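Local coordinates for protein cupin 2, conserved barrel (Desulfitobacterium hafniense, PDB 2OZJ) that is of unknown function but belongs to the cupin superfamily and folds as a small conserved beta-barrel, at residues I20-N25 against R101-Q106. Numbering follows the deposited sequence.
Sequences IEAREN and RFKMLQ
Lys103 projects from strand 102-109 toward the loop 20-25, and its side chain shows how a lysine can be apolar along its length and polar at its tip. With CG anti to its own carbonyl carbon (chi1 -62°) and the chain fully extended beyond, its methylenes touch both Ile20 and Ala22. CG2 of Ile20 lies alongside Lys103 CD at 3.9 Å, the two side chains running past each other in opposite directions, while Ala22 CB packs against Lys103 CE at 3.8 Å. The ammonium then reaches the loop backbone: Lys103 NZ donates a weak hydrogen bond to Ile20 O, 2.9 Å away, and further bonds to Ala17 O and Gln66 OE1, so three oxygens grip a buried charge. An alanine here, lacking the ammonium and the methylenes beyond CB, would probably weaken the tie between loop and strand and disturb the packing of Ile20 and Ala22. Toward Arg101 the packing loosens. Its side chain, bent at chi2 and chi3, lies across that of Glu24, and Arg101 NH1 meets Glu24 OE1 in a long, weak salt bridge of 3.4 Å. The carboxylate oxygen sits at the edge of the guanidinium, nearly in line with the N-H (166°), and the two planes are tilted by 31°. Arg101 NH2 also approaches Ala22 O to 3.1 Å, but at an angle too poor for a hydrogen bond. Arg101 is exposed, whereas Lys103 is buried. On the other side of the strand Phe102 points away from the loop and meets Phe45 edge-to-face. The contact thus lays the loop between strands 14-15 and 28-34 over the sheet face opposite to that of Phe102, probably the outside of the beta-barrel of the cupin fold.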
ATOM      1  N   ILE A  20      11.872   4.613   5.746  1.00 18.21           N
ATOM      2  CA  ILE A  20      13.053   4.531   4.871  1.00 17.65           C
ATOM      3  C   ILE A  20      13.609   5.939   4.614  1.00 16.40           C
ATOM      4  O   ILE A  20      12.853   6.883   4.383  1.00 18.72           O
ATOM      5  CB  ILE A  20      12.739   3.758   3.553  1.00 17.07           C
ATOM      6  CG1 ILE A  20      14.010   3.289   2.841  1.00 20.30           C
ATOM      7  CG2 ILE A  20      11.874   4.558   2.570  1.00 16.76           C
ATOM      8  CD1 ILE A  20      13.715   2.241   1.780  1.00 19.72           C
ATOM      9  N   GLU A  21      14.924   6.090   4.654  1.00 15.51           N
ATOM     10  CA  GLU A  21      15.539   7.356   4.247  1.00 18.66           C
ATOM     11  C   GLU A  21      15.631   7.472   2.731  1.00 19.58           C
ATOM     12  O   GLU A  21      15.416   6.498   2.026  1.00 19.92           O
ATOM     13  CB  GLU A  21      16.925   7.498   4.867  1.00 20.55           C
ATOM     14  CG  GLU A  21      16.833   7.538   6.386  1.00 23.73           C
ATOM     15  CD  GLU A  21      18.119   7.094   7.070  1.00 33.99           C
ATOM     16  OE1 GLU A  21      18.473   5.898   6.993  1.00 38.27           O
ATOM     17  OE2 GLU A  21      18.769   7.944   7.686  1.00 35.95           O
ATOM     18  N   ALA A  22      15.907   8.677   2.239  1.00 19.72           N
ATOM     19  CA  ALA A  22      16.203   8.862   0.854  0.50 20.10           C
ATOM     20  C   ALA A  22      17.633   9.452   0.796  0.50 19.33           C
ATOM     21  O   ALA A  22      18.117  10.156   1.707  0.50 18.71           O
ATOM     22  CB  ALA A  22      15.076   9.697   0.140  1.00 19.63           C
ATOM     23  N   ARG A  23      18.379   9.019  -0.202  0.50 16.98           N
ATOM     24  CA  ARG A  23      19.759   9.439  -0.334  1.00 16.46           C
ATOM     25  C   ARG A  23      19.958   9.830  -1.788  1.00 14.96           C
ATOM     26  O   ARG A  23      19.304   9.307  -2.687  1.00 16.39           O
ATOM     27  CB  ARG A  23      20.717   8.310   0.052  1.00 16.76           C
ATOM     28  CG  ARG A  23      20.709   7.912   1.538  1.00 23.82           C
ATOM     29  CD  ARG A  23      21.757   8.690   2.311  1.00 36.74           C
ATOM     30  NE  ARG A  23      21.855   8.286   3.711  1.00 39.84           N
ATOM     31  CZ  ARG A  23      21.010   8.656   4.678  1.00 47.20           C
ATOM     32  NH1 ARG A  23      19.972   9.460   4.433  1.00 45.56           N
ATOM     33  NH2 ARG A  23      21.207   8.211   5.913  1.00 46.10           N
ATOM     34  N   GLU A  24      20.878  10.753  -2.024  1.00 11.97           N
ATOM     35  CA  GLU A  24      21.180  11.215  -3.373  1.00 15.06           C
ATOM     36  C   GLU A  24      21.877  10.125  -4.193  1.00 14.14           C
ATOM     37  O   GLU A  24      21.611   9.941  -5.378  1.00 14.57           O
ATOM     38  CB  GLU A  24      22.127  12.430  -3.281  1.00 15.35           C
ATOM     39  CG  GLU A  24      22.240  13.222  -4.554  1.00 25.66           C
ATOM     40  CD  GLU A  24      20.918  13.847  -5.003  1.00 35.47           C
ATOM     41  OE1 GLU A  24      19.999  14.050  -4.175  1.00 30.69           O
ATOM     42  OE2 GLU A  24      20.803  14.128  -6.208  1.00 46.69           O
ATOM     43  N   ASN A  25      22.798   9.431  -3.548  1.00 11.87           N
ATOM     44  CA  ASN A  25      23.736   8.590  -4.292  1.00 11.15           C
ATOM     45  C   ASN A  25      23.659   7.121  -3.935  1.00 11.50           C
ATOM     46  O   ASN A  25      24.471   6.342  -4.420  1.00 11.31           O
ATOM     47  CB  ASN A  25      25.164   9.115  -4.063  1.00 11.09           C
ATOM     48  CG  ASN A  25      25.362  10.501  -4.660  1.00 14.14           C
ATOM     49  OD1 ASN A  25      24.846  10.784  -5.721  1.00 17.09           O
ATOM     50  ND2 ASN A  25      26.093  11.337  -3.994  1.00 15.97           N
ATOM     51  N   ARG A 101      15.220  12.886  -5.562  1.00 18.02           N
ATOM     52  CA  ARG A 101      15.020  11.831  -4.584  1.00 16.15           C
ATOM     53  C   ARG A 101      13.538  11.440  -4.489  1.00 15.88           C
ATOM     54  O   ARG A 101      12.653  12.272  -4.644  1.00 17.80           O
ATOM     55  CB  ARG A 101      15.494  12.282  -3.204  1.00 17.20           C
ATOM     56  CG  ARG A 101      16.995  12.481  -3.094  1.00 18.85           C
ATOM     57  CD  ARG A 101      17.334  13.719  -2.273  1.00 34.41           C
ATOM     58  NE  ARG A 101      17.514  13.407  -0.857  1.00 38.39           N
ATOM     59  CZ  ARG A 101      18.682  13.444  -0.208  1.00 40.39           C
ATOM     60  NH1 ARG A 101      19.825  13.788  -0.817  1.00 42.72           N
ATOM     61  NH2 ARG A 101      18.706  13.145   1.085  1.00 40.36           N
ATOM     62  N   PHE A 102      13.267  10.164  -4.286  1.00 15.02           N
ATOM     63  CA  PHE A 102      11.899   9.725  -4.006  1.00 15.24           C
ATOM     64  C   PHE A 102      11.882   8.420  -3.208  1.00 14.67           C
ATOM     65  O   PHE A 102      12.884   7.717  -3.095  1.00 12.64           O
ATOM     66  CB  PHE A 102      11.027   9.624  -5.294  1.00 15.92           C
ATOM     67  CG  PHE A 102      11.253   8.389  -6.087  1.00 13.37           C
ATOM     68  CD1 PHE A 102      12.462   8.174  -6.724  1.00 17.13           C
ATOM     69  CD2 PHE A 102      10.259   7.419  -6.174  1.00 20.38           C
ATOM     70  CE1 PHE A 102      12.691   7.024  -7.442  1.00 17.06           C
ATOM     71  CE2 PHE A 102      10.487   6.275  -6.886  1.00 17.99           C
ATOM     72  CZ  PHE A 102      11.694   6.064  -7.513  1.00 19.19           C
ATOM     73  N   LYS A 103      10.709   8.142  -2.648  1.00 12.77           N
ATOM     74  CA  LYS A 103      10.447   6.953  -1.921  1.00 12.74           C
ATOM     75  C   LYS A 103       9.179   6.330  -2.479  1.00 12.74           C
ATOM     76  O   LYS A 103       8.215   7.041  -2.802  1.00 13.59           O
ATOM     77  CB  LYS A 103      10.212   7.270  -0.457  1.00 14.20           C
ATOM     78  CG  LYS A 103      11.377   7.900   0.270  1.00 12.90           C
ATOM     79  CD  LYS A 103      10.963   8.272   1.692  1.00 14.53           C
ATOM     80  CE  LYS A 103      12.060   9.056   2.420  1.00 18.47           C
ATOM     81  NZ  LYS A 103      11.630   9.450   3.796  1.00 15.07           N
HETATM   82  N   MSE A 104       9.167   5.014  -2.632  0.70 13.62           N
HETATM   83  CA  MSE A 104       7.962   4.323  -3.087  0.70 14.63           C
HETATM   84  C   MSE A 104       7.726   2.990  -2.402  0.70 14.10           C
HETATM   85  O   MSE A 104       8.649   2.346  -1.907  0.70 12.29           O
HETATM   86  CB  MSE A 104       8.030   4.090  -4.596  0.70 15.54           C
HETATM   87  CG  MSE A 104       9.060   3.089  -4.982  0.70 14.94           C
HETATM   88 SE   MSE A 104       9.027   2.634  -6.844  0.53 21.53          SE
HETATM   89  CE  MSE A 104      10.740   1.769  -6.832  0.70 22.65           C
ATOM     90  N   LEU A 105       6.464   2.566  -2.426  1.00 11.67           N
ATOM     91  CA  LEU A 105       6.046   1.212  -2.085  1.00 11.32           C
ATOM     92  C   LEU A 105       5.777   0.462  -3.375  1.00 11.45           C
ATOM     93  O   LEU A 105       5.128   0.986  -4.266  1.00 12.59           O
ATOM     94  CB  LEU A 105       4.761   1.262  -1.252  1.00 11.86           C
ATOM     95  CG  LEU A 105       4.052  -0.055  -0.919  1.00 14.68           C
ATOM     96  CD1 LEU A 105       4.823  -0.851   0.089  1.00 15.32           C
ATOM     97  CD2 LEU A 105       2.646   0.258  -0.433  1.00 16.20           C
ATOM     98  N   GLN A 106       6.263  -0.774  -3.450  0.50 10.13           N
ATOM     99  CA  GLN A 106       5.991  -1.650  -4.582  0.50 11.28           C
ATOM    100  C   GLN A 106       5.300  -2.902  -4.055  0.50 11.89           C
ATOM    101  O   GLN A 106       5.721  -3.474  -3.045  0.50 11.04           O
ATOM    102  CB  GLN A 106       7.299  -2.047  -5.259  0.50  9.00           C
ATOM    103  CG  GLN A 106       7.159  -3.105  -6.346  0.50 10.65           C
ATOM    104  CD  GLN A 106       8.452  -3.320  -7.145  0.50 13.19           C
ATOM    105  OE1 GLN A 106       9.368  -2.508  -7.096  0.50  9.65           O
ATOM    106  NE2 GLN A 106       8.509  -4.424  -7.879  0.50 12.67           N
TER